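Local coordinates for phenol hydroxylase component phN (Pseudomonas stutzeri, PDB 3U52), which is the diiron-bearing component of a bacterial multicomponent phenol hydroxylase and probably carries out the oxygen-dependent hydroxylation of phenol and related aromatics, at residues 188-191 / 192-196; 257-260 / 261-265. All blocks are in the same frame, centred on the assembly; numbering follows the deposited sequence.

Contact 1: 188-191 / 192-196; sequences FEFL and TAISF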
ATOM      1  N   PHE A 188      21.122  -3.051 -33.344  1.00 18.04           N
ATOM      2  CA  PHE A 188      19.984  -3.722 -33.975  1.00 18.04           C
ATOM      3  C   PHE A 188      19.789  -5.159 -33.521  1.00 17.95           C
ATOM      4  O   PHE A 188      18.627  -5.611 -33.351  1.00 17.36           O
ATOM      5  CB  PHE A 188      20.022  -3.601 -35.506  1.00 16.95           C
ATOM      6  CG  PHE A 188      19.858  -2.162 -36.002  1.00 17.98           C
ATOM      7  CD1 PHE A 188      20.935  -1.484 -36.529  1.00 17.68           C
ATOM      8  CD2 PHE A 188      18.621  -1.536 -35.960  1.00 19.55           C
ATOM      9  CE1 PHE A 188      20.796  -0.161 -36.976  1.00 22.49           C
ATOM     10  CE2 PHE A 188      18.454  -0.208 -36.395  1.00 22.70           C
ATOM     11  CZ  PHE A 188      19.570   0.478 -36.902  1.00 19.49           C
ATOM     12  N   GLU A 189      20.892  -5.877 -33.356  1.00 17.43           N
ATOM     13  CA  GLU A 189      20.798  -7.274 -32.870  1.00 17.98           C
ATOM     14  C   GLU A 189      20.375  -7.262 -31.404  1.00 17.04           C
ATOM     15  O   GLU A 189      19.520  -8.054 -31.002  1.00 15.62           O
ATOM     16  CB  GLU A 189      22.102  -8.059 -33.061  1.00 18.39           C
ATOM     17  CG  GLU A 189      21.945  -9.532 -32.639  1.00 18.43           C
ATOM     18  CD  GLU A 189      23.180 -10.383 -32.873  1.00 20.03           C
ATOM     19  OE1 GLU A 189      23.108 -11.569 -32.537  1.00 18.82           O
ATOM     20  OE2 GLU A 189      24.218  -9.915 -33.393  1.00 19.00           O
ATOM     21  N   PHE A 190      20.905  -6.319 -30.632  1.00 16.53           N
ATOM     22  CA  PHE A 190      20.484  -6.209 -29.212  1.00 17.63           C
ATOM     23  C   PHE A 190      18.951  -6.057 -29.160  1.00 18.10           C
ATOM     24  O   PHE A 190      18.259  -6.812 -28.430  1.00 18.74           O
ATOM     25  CB  PHE A 190      21.162  -5.053 -28.477  1.00 17.22           C
ATOM     26  CG  PHE A 190      20.672  -4.858 -27.035  1.00 17.44           C
ATOM     27  CD1 PHE A 190      21.151  -5.643 -25.998  1.00 12.78           C
ATOM     28  CD2 PHE A 190      19.682  -3.931 -26.748  1.00 18.74           C
ATOM     29  CE1 PHE A 190      20.691  -5.472 -24.679  1.00 16.59           C
ATOM     30  CE2 PHE A 190      19.216  -3.761 -25.447  1.00 18.47           C
ATOM     31  CZ  PHE A 190      19.729  -4.534 -24.418  1.00 17.64           C
ATOM     32  N   LEU A 191      18.425  -5.112 -29.934  1.00 17.26           N
ATOM     33  CA  LEU A 191      16.960  -4.927 -29.958  1.00 20.42           C
ATOM     34  C   LEU A 191      16.202  -6.166 -30.480  1.00 20.15           C
ATOM     35  O   LEU A 191      15.147  -6.561 -29.936  1.00 20.44           O
ATOM     36  CB  LEU A 191      16.599  -3.662 -30.735  1.00 20.82           C
ATOM     37  CG  LEU A 191      16.122  -2.447 -29.913  1.00 25.62           C
ATOM     38  CD1 LEU A 191      16.456  -2.357 -28.377  1.00 23.87           C
ATOM     39  CD2 LEU A 191      16.400  -1.195 -30.668  1.00 29.10           C
ATOM     40  N   THR A 192      16.732  -6.815 -31.513  1.00 19.40           N
ATOM     41  CA  THR A 192      16.059  -7.998 -32.049  1.00 19.81           C
ATOM     42  C   THR A 192      16.061  -9.131 -31.038  1.00 20.44           C
ATOM     43  O   THR A 192      15.075  -9.878 -30.937  1.00 22.80           O
ATOM     44  CB  THR A 192      16.662  -8.435 -33.409  1.00 20.37           C
ATOM     45  OG1 THR A 192      16.474  -7.362 -34.346  1.00 20.93           O
ATOM     46  CG2 THR A 192      15.958  -9.706 -33.939  1.00 18.44           C
ATOM     47  N   ALA A 193      17.169  -9.289 -30.320  1.00 20.03           N
ATOM     48  CA  ALA A 193      17.323 -10.333 -29.320  1.00 19.67           C
ATOM     49  C   ALA A 193      16.372 -10.105 -28.143  1.00 18.78           C
ATOM     50  O   ALA A 193      15.626 -10.991 -27.720  1.00 18.70           O
ATOM     51  CB  ALA A 193      18.755 -10.306 -28.781  1.00 17.35           C
ATOM     52  N   ILE A 194      16.479  -8.917 -27.596  1.00 17.50           N
ATOM     53  CA  ILE A 194      15.866  -8.624 -26.310  1.00 18.94           C
ATOM     54  C   ILE A 194      14.436  -8.061 -26.432  1.00 19.86           C
ATOM     55  O   ILE A 194      13.496  -8.586 -25.807  1.00 20.73           O
ATOM     56  CB  ILE A 194      16.826  -7.758 -25.362  1.00 18.94           C
ATOM     57  CG1 ILE A 194      18.223  -8.410 -25.237  1.00 16.98           C
ATOM     58  CG2 ILE A 194      16.203  -7.560 -23.966  1.00 17.16           C
ATOM     59  CD1 ILE A 194      18.291  -9.947 -24.747  1.00 15.83           C
ATOM     60  N   SER A 195      14.244  -7.044 -27.271  1.00 21.44           N
ATOM     61  CA  SER A 195      12.921  -6.440 -27.424  1.00 21.41           C
ATOM     62  C   SER A 195      11.963  -7.340 -28.211  1.00 21.87           C
ATOM     63  O   SER A 195      10.830  -7.574 -27.770  1.00 21.97           O
ATOM     64  CB  SER A 195      12.992  -5.054 -28.047  1.00 21.34           C
ATOM     65  OG  SER A 195      13.372  -4.123 -27.037  1.00 25.16           O
ATOM     66  N   PHE A 196      12.398  -7.855 -29.353  1.00 21.16           N
ATOM     67  CA  PHE A 196      11.501  -8.702 -30.100  1.00 21.26           C
ATOM     68  C   PHE A 196      11.457 -10.151 -29.572  1.00 21.86           C
ATOM     69  O   PHE A 196      10.388 -10.619 -29.179  1.00 23.06           O
ATOM     70  CB  PHE A 196      11.768  -8.613 -31.602  1.00 20.00           C
ATOM     71  CG  PHE A 196      11.018  -9.643 -32.395  1.00 20.93           C
ATOM     72  CD1 PHE A 196       9.669  -9.493 -32.643  1.00 20.57           C
ATOM     73  CD2 PHE A 196      11.659 -10.816 -32.830  1.00 20.63           C
ATOM     74  CE1 PHE A 196       8.973 -10.470 -33.358  1.00 23.65           C
ATOM     75  CE2 PHE A 196      10.946 -11.807 -33.523  1.00 21.30           C
ATOM     76  CZ  PHE A 196       9.626 -11.626 -33.801  1.00 19.25           C
TER
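Thr192 reaches back one helical turn to Phe188 and grips its carbonyl oxygen twice. Its backbone N and its hydroxyl OG1 each donate to Phe188 O at 2.9 Å, and the two donors come from opposite faces of the carbonyl plane. The side-chain bond depends on the first torsion (chi1 -62°), which sets OG1 beside the backbone N and turns CG2 anti to that N, beside the carbonyl carbon. With alanine here the second donor would be gone, and Phe188 O would probably keep the backbone bond alone, with a gap where the threonine packs against Trp261 and Ile247.

On another side of the helix Ile194 lies across the ring of Phe190. Its CG1 stands over one ring face, displaced toward the rim, 4.2 Å from the centroid of the Phe190 ring and nearest to CE1, a CH-pi contact. Phe190 also meets Tyr115 edge-to-face.

The next turn is wider: Phe196 N bonds to Leu191 O at 3.1 Å, while Ser195 N makes only a weak bond to the same oxygen. Ser195 OG lies 3.8 Å from Leu191 CD1 and is hydrogen-bonded to Tyr115. Phe188 and Leu191 also line a xenon pocket. The whole is a buried helix turn with threonine bonded back to the i-4 carbonyl, running into a pi-type turn in a helix of the diiron hydroxylase fold.

Contact 2: 257-260 / 261-265; sequences IVQR and WIDKW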
ATOM      1  N   ILE A 257      19.112 -10.728 -42.772  1.00 19.16           N
ATOM      2  CA  ILE A 257      19.872 -10.500 -41.532  1.00 18.82           C
ATOM      3  C   ILE A 257      18.958 -10.753 -40.315  1.00 19.24           C
ATOM      4  O   ILE A 257      19.364 -11.410 -39.352  1.00 19.16           O
ATOM      5  CB  ILE A 257      20.423  -9.044 -41.464  1.00 18.12           C
ATOM      6  CG1 ILE A 257      21.324  -8.753 -42.701  1.00 16.83           C
ATOM      7  CG2 ILE A 257      21.147  -8.829 -40.099  1.00 19.47           C
ATOM      8  CD1 ILE A 257      21.749  -7.278 -42.824  1.00 14.72           C
ATOM      9  N   VAL A 258      17.745 -10.189 -40.372  1.00 19.36           N
ATOM     10  CA  VAL A 258      16.762 -10.348 -39.307  1.00 20.27           C
ATOM     11  C   VAL A 258      16.379 -11.797 -39.198  1.00 19.12           C
ATOM     12  O   VAL A 258      16.185 -12.295 -38.107  1.00 18.88           O
ATOM     13  CB  VAL A 258      15.476  -9.482 -39.533  1.00 20.90           C
ATOM     14  CG1 VAL A 258      14.395  -9.855 -38.548  1.00 19.18           C
ATOM     15  CG2 VAL A 258      15.790  -7.991 -39.372  1.00 21.39           C
ATOM     16  N   GLN A 259      16.271 -12.497 -40.328  1.00 18.90           N
ATOM     17  CA  GLN A 259      15.929 -13.933 -40.273  1.00 18.59           C
ATOM     18  C   GLN A 259      16.957 -14.737 -39.468  1.00 19.02           C
ATOM     19  O   GLN A 259      16.604 -15.607 -38.632  1.00 19.81           O
ATOM     20  CB  GLN A 259      15.791 -14.555 -41.695  1.00 18.70           C
ATOM     21  CG  GLN A 259      15.358 -16.039 -41.581  1.00 20.33           C
ATOM     22  CD  GLN A 259      13.925 -16.159 -41.102  1.00 21.30           C
ATOM     23  OE1 GLN A 259      13.628 -16.705 -40.019  1.00 25.29           O
ATOM     24  NE2 GLN A 259      13.030 -15.656 -41.889  1.00 17.02           N
ATOM     25  N   ARG A 260      18.228 -14.481 -39.736  1.00 18.03           N
ATOM     26  CA  ARG A 260      19.288 -15.148 -38.996  1.00 19.43           C
ATOM     27  C   ARG A 260      19.235 -14.817 -37.497  1.00 18.53           C
ATOM     28  O   ARG A 260      19.498 -15.696 -36.669  1.00 18.37           O
ATOM     29  CB  ARG A 260      20.675 -14.753 -39.523  1.00 20.10           C
ATOM     30  CG  ARG A 260      21.075 -15.448 -40.835  1.00 26.18           C
ATOM     31  CD  ARG A 260      22.451 -14.902 -41.337  1.00 31.74           C
ATOM     32  NE  ARG A 260      22.315 -14.583 -42.765  1.00 39.66           N
ATOM     33  CZ  ARG A 260      22.625 -13.432 -43.345  1.00 40.46           C
ATOM     34  NH1 ARG A 260      23.181 -12.435 -42.666  1.00 39.38           N
ATOM     35  NH2 ARG A 260      22.406 -13.311 -44.641  1.00 42.77           N
ATOM     36  N   TRP A 261      18.984 -13.551 -37.153  1.00 17.70           N
ATOM     37  CA  TRP A 261      18.834 -13.185 -35.718  1.00 17.66           C
ATOM     38  C   TRP A 261      17.645 -13.862 -35.077  1.00 17.90           C
ATOM     39  O   TRP A 261      17.722 -14.235 -33.929  1.00 18.70           O
ATOM     40  CB  TRP A 261      18.715 -11.674 -35.477  1.00 17.89           C
ATOM     41  CG  TRP A 261      19.974 -10.928 -35.820  1.00 16.76           C
ATOM     42  CD1 TRP A 261      21.248 -11.420 -35.819  1.00 19.73           C
ATOM     43  CD2 TRP A 261      20.070  -9.547 -36.147  1.00 17.97           C
ATOM     44  NE1 TRP A 261      22.137 -10.427 -36.172  1.00 20.50           N
ATOM     45  CE2 TRP A 261      21.442  -9.264 -36.369  1.00 21.11           C
ATOM     46  CE3 TRP A 261      19.124  -8.514 -36.269  1.00 17.52           C
ATOM     47  CZ2 TRP A 261      21.911  -7.967 -36.700  1.00 21.01           C
ATOM     48  CZ3 TRP A 261      19.590  -7.228 -36.618  1.00 21.22           C
ATOM     49  CH2 TRP A 261      20.965  -6.986 -36.838  1.00 20.17           C
ATOM     50  N   ILE A 262      16.533 -13.978 -35.800  1.00 18.17           N
ATOM     51  CA  ILE A 262      15.354 -14.677 -35.256  1.00 18.07           C
ATOM     52  C   ILE A 262      15.763 -16.155 -34.996  1.00 17.97           C
ATOM     53  O   ILE A 262      15.494 -16.704 -33.937  1.00 17.40           O
ATOM     54  CB  ILE A 262      14.147 -14.551 -36.208  1.00 18.82           C
ATOM     55  CG1 ILE A 262      13.519 -13.133 -36.151  1.00 21.16           C
ATOM     56  CG2 ILE A 262      13.103 -15.616 -35.958  1.00 20.73           C
ATOM     57  CD1 ILE A 262      12.452 -12.881 -37.224  1.00 23.61           C
ATOM     58  N   ASP A 263      16.402 -16.798 -35.958  1.00 17.14           N
ATOM     59  CA  ASP A 263      16.831 -18.192 -35.767  1.00 18.02           C
ATOM     60  C   ASP A 263      17.775 -18.345 -34.563  1.00 17.92           C
ATOM     61  O   ASP A 263      17.580 -19.256 -33.740  1.00 18.82           O
ATOM     62  CB  ASP A 263      17.550 -18.684 -37.015  1.00 18.43           C
ATOM     63  CG  ASP A 263      16.627 -18.864 -38.231  1.00 20.25           C
ATOM     64  OD1 ASP A 263      17.188 -18.942 -39.361  1.00 22.42           O
ATOM     65  OD2 ASP A 263      15.375 -18.923 -38.121  1.00 22.62           O
ATOM     66  N   LYS A 264      18.785 -17.465 -34.459  1.00 16.46           N
ATOM     67  CA  LYS A 264      19.751 -17.479 -33.300  1.00 15.85           C
ATOM     68  C   LYS A 264      19.062 -17.234 -31.921  1.00 15.82           C
ATOM     69  O   LYS A 264      19.244 -18.000 -30.952  1.00 14.37           O
ATOM     70  CB  LYS A 264      20.822 -16.413 -33.502  1.00 16.45           C
ATOM     71  CG  LYS A 264      21.804 -16.276 -32.329  1.00 13.54           C
ATOM     72  CD  LYS A 264      22.805 -15.147 -32.580  1.00 15.21           C
ATOM     73  CE  LYS A 264      23.444 -14.838 -31.247  1.00 11.98           C
ATOM     74  NZ  LYS A 264      24.511 -13.770 -31.461  1.00 14.07           N
ATOM     75  N   TRP A 265      18.224 -16.206 -31.847  1.00 15.17           N
ATOM     76  CA  TRP A 265      17.711 -15.790 -30.561  1.00 16.02           C
ATOM     77  C   TRP A 265      16.502 -16.607 -30.172  1.00 16.33           C
ATOM     78  O   TRP A 265      16.241 -16.775 -29.007  1.00 16.24           O
ATOM     79  CB  TRP A 265      17.415 -14.264 -30.573  1.00 16.07           C
ATOM     80  CG  TRP A 265      18.773 -13.572 -30.497  1.00 15.86           C
ATOM     81  CD1 TRP A 265      19.429 -12.955 -31.509  1.00 17.02           C
ATOM     82  CD2 TRP A 265      19.671 -13.551 -29.356  1.00 14.04           C
ATOM     83  NE1 TRP A 265      20.678 -12.531 -31.080  1.00 14.09           N
ATOM     84  CE2 TRP A 265      20.822 -12.854 -29.750  1.00 15.23           C
ATOM     85  CE3 TRP A 265      19.567 -13.997 -28.025  1.00 13.85           C
ATOM     86  CZ2 TRP A 265      21.916 -12.606 -28.862  1.00 15.24           C
ATOM     87  CZ3 TRP A 265      20.663 -13.771 -27.131  1.00 15.95           C
ATOM     88  CH2 TRP A 265      21.808 -13.081 -27.571  1.00 15.41           C
TER
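Trp261 lays its indole alongside Ile257, one turn earlier, and the two side chains point the same way. Trp261 CB sits 3.7 Å from Val258 O. The first torsion (chi1 -66°) places CG beside the backbone N, and from there the ring runs back along the preceding turn. Trp261 CG lies 3.6 Å from Ile257 O, with CD1 and CD2 slightly farther from that oxygen. NE1 of Trp261 packs against the carboxyl carbon CD of Glu189. From CE2 onward the partner is the branch methyl of Ile257: CG2 is 3.6 Å from CZ2 of Trp261 and 3.8 Å from its CH2. This methyl stands over one face of the six-membered ring, 3.7 Å from the centroid and 16° off the normal, a close CH-pi contact.

Round the helix from the tryptophan, Ile262 crosses Val258, its CD1 meeting Val258 CG1 at 3.8 Å. Asp263 directs its carboxylate to Arg316, and Lys264 extends to salt bridges with Asp181 and Glu443, with Glu189 of helix 187-216 a further partner.

Trp261, Ile262, Asp263 and Lys264 each donate N-H to the oxygen four residues earlier, as in Asp263 N to Gln259 O at 2.9 Å. This is alpha-helical i to i+4 pairing with a methyl on an indole face, in helix 254-283 packed against helix 187-216 on the indole side and helix 220-250 on the Val258 side.

Contact 1 and contact 2 lie on two helices, 187-216 and 254-283, that pack against each other; the centres of the two contacts are about 10 Å apart. Glu189 joins them: its OE1 forms a salt bridge with Lys264 NZ at 2.8 Å and probably accepts a hydrogen bond from Trp265 NE1 at 3.0 Å. Beside this polar link the surfaces meet closely, with Ala193 CB 3.4 Å from Trp265 CD2. The helix of contact 1 also supplies Glu199, an iron ligand in the diiron centre, three residues after Phe196. A xenon other than that at contact 1 lies about 4 Å from the side chain of Ile262.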